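PDB 6IYT: type I modular polyketide synthase from Streptomyces albus subsp. albus, which probably selects an acyl extender unit, likely ethylmalonyl, from its coenzyme A thioester and loads it during salinomycin assembly, through the acyltransferase domain of module 14. Local coordinates for residues 123-128 against 217-222; 346-351 against 381-386; 391-394 against 399-402. One frame throughout, in Å; residues are numbered along the deposited sequence.

Interaction 1 (123-128 against 217-222); sequences FVFPGQ and IAAAAV
F125 and A219 mark the point where strand 123-125 and helix 217-222 come nearest, with the CA of F125 6.1 Å from the CA of A219. The two axes approach to 8.2 Å and their chain directions lie 142° apart, so the helix runs back across the strand rather than strictly antiparallel to it. No hydrogen bond joins the two; the contact is apolar and rests on one aromatic ring.

That ring belongs to F125, at the end of the strand. With CG anti to its carbonyl carbon (chi1 -63°), it is laid against the helix so that one face rests on the backbone. The CA of A219 sits over this face, 4.1 Å from the F125 ring centroid, as a CH-pi contact, and the N of A219 lies above the same face but displaced toward the rim. This is the packing of a helix on a parallel alpha/beta sheet: strand 120-125 is an inner strand, hydrogen-bonded through F125 to V210 on the edge strand 208-211. Helix 215-223 starts on the last residue of a sequence that fits a nucleophile elbow (G211, S213, G215), as expected for an acyltransferase, and F125 touches that turn as well.

Small side chains let the helix come this close. The methyl CB of A218 meets F125 CD2 at 3.9 Å, while CB of A219 approaches F125 CD1 at 3.7 Å, so the two alanines meet opposite ortho positions of the ring. One helical turn beyond A218, V222 takes the far end: its CG2 comes within 3.7 Å of F125 CZ, approaching obliquely. V222 N bonds to A218 O at 2.9 Å, the ordinary helical spacing that puts the two residues on the same side of the helix.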
loop_
_atom_site.group_PDB
_atom_site.type_symbol
_atom_site.label_atom_id
_atom_site.label_comp_id
_atom_site.label_asym_id
_atom_site.label_seq_id
_atom_site.Cartn_x
_atom_site.Cartn_y
_atom_site.Cartn_z
ATOM N N PHE A 123 -1.290 -0.056 -8.971
ATOM C CA PHE A 123 -0.828 -0.383 -7.630
ATOM C C PHE A 123 0.373 0.451 -7.255
ATOM O O PHE A 123 1.338 0.600 -8.058
ATOM C CB PHE A 123 -0.493 -1.853 -7.484
ATOM C CG PHE A 123 -1.693 -2.727 -7.187
ATOM C CD1 PHE A 123 -2.912 -2.493 -7.804
ATOM C CD2 PHE A 123 -1.605 -3.747 -6.288
ATOM C CE1 PHE A 123 -4.024 -3.268 -7.488
ATOM C CE2 PHE A 123 -2.715 -4.545 -5.987
ATOM C CZ PHE A 123 -3.914 -4.297 -6.608
ATOM N N VAL A 124 0.327 0.945 -6.026
ATOM C CA VAL A 124 1.277 1.913 -5.493
ATOM C C VAL A 124 2.058 1.226 -4.353
ATOM O O VAL A 124 1.482 0.716 -3.416
ATOM C CB VAL A 124 0.562 3.141 -4.922
ATOM C CG1 VAL A 124 1.558 4.133 -4.329
ATOM C CG2 VAL A 124 -0.306 3.791 -5.987
ATOM N N PHE A 125 3.376 1.322 -4.417
ATOM C CA PHE A 125 4.265 0.661 -3.473
ATOM C C PHE A 125 5.183 1.690 -2.847
ATOM O O PHE A 125 6.113 2.197 -3.505
ATOM C CB PHE A 125 5.101 -0.383 -4.217
ATOM C CG PHE A 125 4.290 -1.485 -4.817
ATOM C CD1 PHE A 125 3.735 -1.346 -6.098
ATOM C CD2 PHE A 125 3.955 -2.616 -4.063
ATOM C CE1 PHE A 125 2.955 -2.366 -6.638
ATOM C CE2 PHE A 125 3.163 -3.612 -4.594
ATOM C CZ PHE A 125 2.621 -3.465 -5.853
ATOM N N PRO A 126 4.854 2.130 -1.632
ATOM C CA PRO A 126 5.657 3.190 -0.994
ATOM C C PRO A 126 7.013 2.716 -0.481
ATOM O O PRO A 126 7.325 1.521 -0.517
ATOM C CB PRO A 126 4.785 3.652 0.177
ATOM C CG PRO A 126 3.828 2.543 0.437
ATOM C CD PRO A 126 3.731 1.682 -0.799
ATOM N N GLY A 127 7.790 3.636 0.021
ATOM C CA GLY A 127 9.051 3.288 0.703
ATOM C C GLY A 127 8.853 3.213 2.201
ATOM O O GLY A 127 7.825 2.721 2.689
ATOM N N GLN A 128 9.828 3.693 2.953
ATOM C CA GLN A 128 9.744 3.591 4.397
ATOM C C GLN A 128 8.725 4.577 4.921
ATOM O O GLN A 128 8.404 5.568 4.259
ATOM C CB GLN A 128 11.106 3.820 5.044
ATOM C CG GLN A 128 11.793 2.538 5.428
ATOM C CD GLN A 128 13.257 2.720 5.718
ATOM O OE1 GLN A 128 13.648 3.189 6.803
ATOM N NE2 GLN A 128 14.074 2.394 4.762
ATOM N N ILE A 217 11.269 -1.542 -6.012
ATOM C CA ILE A 217 11.739 -2.955 -6.054
ATOM C C ILE A 217 10.538 -3.925 -5.880
ATOM O O ILE A 217 10.364 -4.890 -6.652
ATOM C CB ILE A 217 12.780 -3.228 -4.974
ATOM C CG1 ILE A 217 13.967 -2.270 -5.111
ATOM C CG2 ILE A 217 13.228 -4.670 -5.040
ATOM C CD1 ILE A 217 14.850 -2.202 -3.873
ATOM N N ALA A 218 9.638 -3.599 -4.955
ATOM C CA ALA A 218 8.368 -4.352 -4.832
ATOM C C ALA A 218 7.482 -4.227 -6.084
ATOM O O ALA A 218 6.924 -5.225 -6.560
ATOM C CB ALA A 218 7.601 -3.927 -3.598
ATOM N N ALA A 219 7.416 -3.037 -6.644
ATOM C CA ALA A 219 6.652 -2.813 -7.864
ATOM C C ALA A 219 7.165 -3.681 -9.024
ATOM O O ALA A 219 6.368 -4.305 -9.768
ATOM C CB ALA A 219 6.717 -1.360 -8.239
ATOM N N ALA A 220 8.489 -3.742 -9.163
ATOM C CA ALA A 220 9.127 -4.575 -10.203
ATOM C C ALA A 220 8.862 -6.055 -9.981
ATOM O O ALA A 220 8.714 -6.824 -10.947
ATOM C CB ALA A 220 10.615 -4.315 -10.237
ATOM N N ALA A 221 8.844 -6.484 -8.720
ATOM C CA ALA A 221 8.556 -7.867 -8.413
ATOM C C ALA A 221 7.097 -8.191 -8.789
ATOM O O ALA A 221 6.802 -9.253 -9.345
ATOM C CB ALA A 221 8.815 -8.150 -6.953
ATOM N N VAL A 222 6.198 -7.278 -8.505
ATOM C CA VAL A 222 4.787 -7.499 -8.826
ATOM C C VAL A 222 4.521 -7.464 -10.350
ATOM O O VAL A 222 3.747 -8.290 -10.889
ATOM C CB VAL A 222 3.890 -6.510 -8.049
ATOM C CG1 VAL A 222 2.459 -6.533 -8.560
ATOM C CG2 VAL A 222 3.942 -6.831 -6.558
#

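Interaction 2 (346-351 against 381-386); sequences PLYSTV and RALIAD
Y348 reaches across to L383 and D386, and these three side chains make the contact. The tyrosine stands on strand 347-348, half of a small two-stranded antiparallel sheet with 355-356; its partners lie at the end of helix 376-385, which leads into strand 388-393 of the parallel sheet of the acyltransferase domain. Next to them runs strand 208-211, an edge of that sheet: Y348 bonds to V209 through its backbone, and the side chains of Y348 and L383 both touch V210.

L383 supplies the apolar part. Its methyl CD2 is poised almost exactly over the middle of the Y348 ring, 3.4 Å from the centroid and 6° off the normal, a close CH-pi contact in which all six ring carbons lie at nearly the same distance from one methyl. With CG anti to the carbonyl carbon (chi1 -74°) and the next torsion extended, L383 brings CD2 to the ring, although its CB does not set out in that direction.

At the outer edge the chemistry turns polar. The hydroxyl of Y348 donates to the carboxylate of D386, just past the last helical turn, so the ring is held on a face by a methyl and at its phenol end by an acid. The carboxylate is turned 65° from the ring plane, and D386 OD2 receives Y348 OH at 2.6 Å on its anti lone pair, facing away from OD1.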
loop_
_atom_site.group_PDB
_atom_site.type_symbol
_atom_site.label_atom_id
_atom_site.label_comp_id
_atom_site.label_asym_id
_atom_site.label_seq_id
_atom_site.Cartn_x
_atom_site.Cartn_y
_atom_site.Cartn_z
ATOM N N PRO A 346 3.102 -2.230 -17.333
ATOM C CA PRO A 346 4.165 -1.205 -17.256
ATOM C C PRO A 346 4.467 -0.735 -15.842
ATOM O O PRO A 346 3.549 -0.657 -15.002
ATOM C CB PRO A 346 3.600 -0.026 -18.081
ATOM C CG PRO A 346 2.482 -0.573 -18.855
ATOM C CD PRO A 346 1.957 -1.786 -18.144
ATOM N N LEU A 347 5.666 -0.143 -15.679
ATOM C CA LEU A 347 6.086 0.487 -14.420
ATOM C C LEU A 347 6.332 1.965 -14.673
ATOM O O LEU A 347 7.061 2.310 -15.597
ATOM C CB LEU A 347 7.364 -0.182 -13.887
ATOM C CG LEU A 347 8.020 0.276 -12.580
ATOM C CD1 LEU A 347 7.035 0.984 -11.678
ATOM C CD2 LEU A 347 8.631 -0.907 -11.830
ATOM N N TYR A 348 5.562 2.825 -13.997
ATOM C CA TYR A 348 5.698 4.263 -14.151
ATOM C C TYR A 348 6.798 4.760 -13.217
ATOM O O TYR A 348 6.602 4.892 -12.025
ATOM C CB TYR A 348 4.367 4.988 -13.839
ATOM C CG TYR A 348 3.378 5.042 -14.986
ATOM C CD1 TYR A 348 2.817 3.912 -15.474
ATOM C CD2 TYR A 348 2.965 6.251 -15.502
ATOM C CE1 TYR A 348 1.916 3.950 -16.540
ATOM C CE2 TYR A 348 2.015 6.314 -16.498
ATOM C CZ TYR A 348 1.463 5.151 -16.983
ATOM O OH TYR A 348 0.482 5.197 -17.966
ATOM N N SER A 349 7.968 5.022 -13.770
ATOM C CA SER A 349 9.135 5.321 -12.945
ATOM C C SER A 349 8.978 6.659 -12.264
ATOM O O SER A 349 8.673 7.663 -12.926
ATOM C CB SER A 349 10.407 5.348 -13.807
ATOM O OG SER A 349 11.504 5.728 -13.023
ATOM N N THR A 350 9.266 6.684 -10.958
ATOM C CA THR A 350 9.383 7.950 -10.191
ATOM C C THR A 350 10.832 8.431 -10.100
ATOM O O THR A 350 11.139 9.433 -9.422
ATOM C CB THR A 350 8.834 7.766 -8.805
ATOM O OG1 THR A 350 9.527 6.680 -8.155
ATOM C CG2 THR A 350 7.364 7.456 -8.885
ATOM N N VAL A 351 11.703 7.783 -10.869
ATOM C CA VAL A 351 13.079 8.184 -10.994
ATOM C C VAL A 351 13.268 9.070 -12.219
ATOM O O VAL A 351 13.849 10.133 -12.121
ATOM C CB VAL A 351 13.980 6.943 -11.126
ATOM C CG1 VAL A 351 15.426 7.327 -11.251
ATOM C CG2 VAL A 351 13.756 6.021 -9.954
ATOM N N ARG A 381 0.103 12.757 -11.632
ATOM C CA ARG A 381 -0.520 13.568 -12.683
ATOM C C ARG A 381 -0.567 12.807 -14.019
ATOM O O ARG A 381 -1.588 12.775 -14.696
ATOM C CB ARG A 381 0.241 14.878 -12.854
ATOM C CG ARG A 381 0.178 15.795 -11.675
ATOM C CD ARG A 381 0.921 17.092 -11.935
ATOM N NE ARG A 381 1.037 17.843 -10.707
ATOM C CZ ARG A 381 0.110 18.687 -10.265
ATOM N NH1 ARG A 381 0.223 19.230 -9.058
ATOM N NH2 ARG A 381 -0.930 19.001 -11.038
ATOM N N ALA A 382 0.535 12.181 -14.378
ATOM C CA ALA A 382 0.625 11.511 -15.625
ATOM C C ALA A 382 -0.306 10.289 -15.650
ATOM O O ALA A 382 -0.967 10.008 -16.672
ATOM C CB ALA A 382 2.053 11.116 -15.885
ATOM N N LEU A 383 -0.381 9.570 -14.512
ATOM C CA LEU A 383 -1.303 8.448 -14.383
ATOM C C LEU A 383 -2.759 8.900 -14.576
ATOM O O LEU A 383 -3.506 8.282 -15.306
ATOM C CB LEU A 383 -1.119 7.749 -13.022
ATOM C CG LEU A 383 0.152 6.916 -12.931
ATOM C CD1 LEU A 383 0.515 6.653 -11.483
ATOM C CD2 LEU A 383 -0.021 5.602 -13.667
ATOM N N ILE A 384 -3.143 9.984 -13.922
ATOM C CA ILE A 384 -4.488 10.478 -14.044
ATOM C C ILE A 384 -4.783 10.849 -15.505
ATOM O O ILE A 384 -5.835 10.494 -16.067
ATOM C CB ILE A 384 -4.707 11.681 -13.144
ATOM C CG1 ILE A 384 -4.691 11.225 -11.679
ATOM C CG2 ILE A 384 -6.048 12.336 -13.460
ATOM C CD1 ILE A 384 -4.726 12.341 -10.694
ATOM N N ALA A 385 -3.837 11.518 -16.131
ATOM C CA ALA A 385 -4.002 11.909 -17.547
ATOM C C ALA A 385 -4.085 10.692 -18.468
ATOM O O ALA A 385 -4.773 10.729 -19.501
ATOM C CB ALA A 385 -2.851 12.816 -17.970
ATOM N N ASP A 386 -3.453 9.584 -18.057
ATOM C CA ASP A 386 -3.456 8.343 -18.831
ATOM C C ASP A 386 -4.713 7.459 -18.545
ATOM O O ASP A 386 -4.759 6.300 -18.938
ATOM C CB ASP A 386 -2.166 7.532 -18.540
ATOM C CG ASP A 386 -0.924 8.093 -19.290
ATOM O OD1 ASP A 386 -1.103 9.059 -20.073
ATOM O OD2 ASP A 386 0.209 7.577 -19.085
#

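Interaction 3 (391-394 against 399-402); sequences FVES and VLTY
E393, the last residue of strand 391-393, faces the turn 399-400 and the first residue of the helix that begins at T401, its CA 7.1 Å from the CA of T401. Nearly all of the contact is made by its side chain. CG stands anti to the backbone N (chi1 -174°), and the chain continues extended to the carboxylate, which is thereby carried off the strand to the two consecutive backbone NH groups of V399 and L400.

Both oxygens are used. V399 N donates to E393 OE2 at 2.8 Å along the syn lone pair, at 162°; L400 N reaches E393 OE1, also at 2.8 Å, from the syn side but 23° out of the carboxylate plane. The two bonds fix the rotation of the carboxylate, and a further bond from S395 OG to OE2 gives that oxygen a second partner. In this way the acid braces the connection of a beta-alpha-beta unit made of strand 388-393, helix 401-411 and strand 416-418, tying the end of the first strand to the peptides that lead into the helix. Since the carboxylate lies at the N-terminal end of that helix, the helix dipole may also favour its negative charge.

Around the polar groups the neighbouring side chains close in. The V399 side chain crosses the glutamate at about a right angle, its CG2 3.6 Å from E393 OE2, and CB of L400 comes equally near to OE1. The methyl CG2 of T401 lies close to both E393 OE1, 3.7 Å away, and the stem at E393 CB. P126, on the loop that follows the adjacent strand 120-125, packs on E393, V399 and L400 together. The backbone O of E393 is held separately by T420 OG1.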
loop_
_atom_site.group_PDB
_atom_site.type_symbol
_atom_site.label_atom_id
_atom_site.label_comp_id
_atom_site.label_asym_id
_atom_site.label_seq_id
_atom_site.Cartn_x
_atom_site.Cartn_y
_atom_site.Cartn_z
ATOM N N PHE A 391 -6.219 3.916 -7.394
ATOM C CA PHE A 391 -4.854 3.814 -6.917
ATOM C C PHE A 391 -4.903 2.985 -5.676
ATOM O O PHE A 391 -5.520 3.406 -4.690
ATOM C CB PHE A 391 -4.295 5.197 -6.549
ATOM C CG PHE A 391 -4.042 6.103 -7.747
ATOM C CD1 PHE A 391 -5.093 6.665 -8.441
ATOM C CD2 PHE A 391 -2.762 6.471 -8.094
ATOM C CE1 PHE A 391 -4.859 7.565 -9.476
ATOM C CE2 PHE A 391 -2.531 7.245 -9.225
ATOM C CZ PHE A 391 -3.589 7.793 -9.915
ATOM N N VAL A 392 -4.283 1.820 -5.698
ATOM C CA VAL A 392 -4.335 0.932 -4.540
ATOM C C VAL A 392 -2.957 0.885 -3.915
ATOM O O VAL A 392 -1.997 0.480 -4.562
ATOM C CB VAL A 392 -4.761 -0.492 -4.954
ATOM C CG1 VAL A 392 -4.623 -1.477 -3.785
ATOM C CG2 VAL A 392 -6.152 -0.484 -5.530
ATOM N N GLU A 393 -2.824 1.397 -2.696
ATOM C CA GLU A 393 -1.543 1.373 -2.023
ATOM C C GLU A 393 -1.390 0.061 -1.272
ATOM O O GLU A 393 -2.102 -0.214 -0.321
ATOM C CB GLU A 393 -1.348 2.605 -1.119
ATOM C CG GLU A 393 0.057 2.680 -0.513
ATOM C CD GLU A 393 0.199 3.766 0.514
ATOM O OE1 GLU A 393 -0.153 4.925 0.200
ATOM O OE2 GLU A 393 0.753 3.484 1.621
ATOM N N SER A 394 -0.482 -0.767 -1.771
ATOM C CA SER A 394 -0.278 -2.126 -1.300
ATOM C C SER A 394 0.678 -2.150 -0.091
ATOM O O SER A 394 1.802 -2.659 -0.187
ATOM C CB SER A 394 0.289 -2.970 -2.442
ATOM O OG SER A 394 0.297 -4.359 -2.126
ATOM N N VAL A 399 0.601 5.797 3.219
ATOM C CA VAL A 399 1.477 6.918 3.319
ATOM C C VAL A 399 1.487 7.814 2.124
ATOM O O VAL A 399 1.911 8.942 2.238
ATOM C CB VAL A 399 2.898 6.518 3.706
ATOM C CG1 VAL A 399 2.912 5.925 5.121
ATOM C CG2 VAL A 399 3.484 5.558 2.721
ATOM N N LEU A 400 1.003 7.337 0.989
ATOM C CA LEU A 400 0.957 8.160 -0.220
ATOM C C LEU A 400 -0.465 8.480 -0.698
ATOM O O LEU A 400 -0.648 9.273 -1.605
ATOM C CB LEU A 400 1.761 7.488 -1.340
ATOM C CG LEU A 400 3.246 7.343 -1.053
ATOM C CD1 LEU A 400 3.950 6.501 -2.133
ATOM C CD2 LEU A 400 3.895 8.696 -0.908
ATOM N N THR A 401 -1.466 7.909 -0.051
ATOM C CA THR A 401 -2.855 8.139 -0.464
ATOM C C THR A 401 -3.242 9.608 -0.285
ATOM O O THR A 401 -3.905 10.190 -1.155
ATOM C CB THR A 401 -3.852 7.283 0.344
ATOM O OG1 THR A 401 -3.566 7.426 1.711
ATOM C CG2 THR A 401 -3.783 5.769 -0.061
ATOM N N TYR A 402 -2.772 10.228 0.784
ATOM C CA TYR A 402 -3.070 11.663 1.018
ATOM C C TYR A 402 -2.520 12.518 -0.124
ATOM O O TYR A 402 -3.234 13.344 -0.699
ATOM C CB TYR A 402 -2.481 12.123 2.338
ATOM C CG TYR A 402 -2.817 13.558 2.675
ATOM C CD1 TYR A 402 -4.074 13.897 3.158
ATOM C CD2 TYR A 402 -1.892 14.585 2.456
ATOM C CE1 TYR A 402 -4.381 15.202 3.501
ATOM C CE2 TYR A 402 -2.190 15.893 2.801
ATOM C CZ TYR A 402 -3.436 16.187 3.341
ATOM O OH TYR A 402 -3.763 17.484 3.651
#

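All three contacts gather round one parallel sheet. Interactions 1 and 3 share it directly, since strands 120-125 and 388-393 are neighbours joined by V124 N to V392 O and S394 N to V124 O. Interaction 2 meets interaction 1 where L347 CD2 rests on A219 and A220, and meets interaction 3 where L383 and I384 pack on F391. Interaction 1 is buried and wholly apolar. Interaction 3, the closest to the centre of the chain though only partly buried, is dominated by a carboxylate taken up by backbone NH groups. Interaction 2, farthest out, passes from a buried leucine to an exposed aspartate.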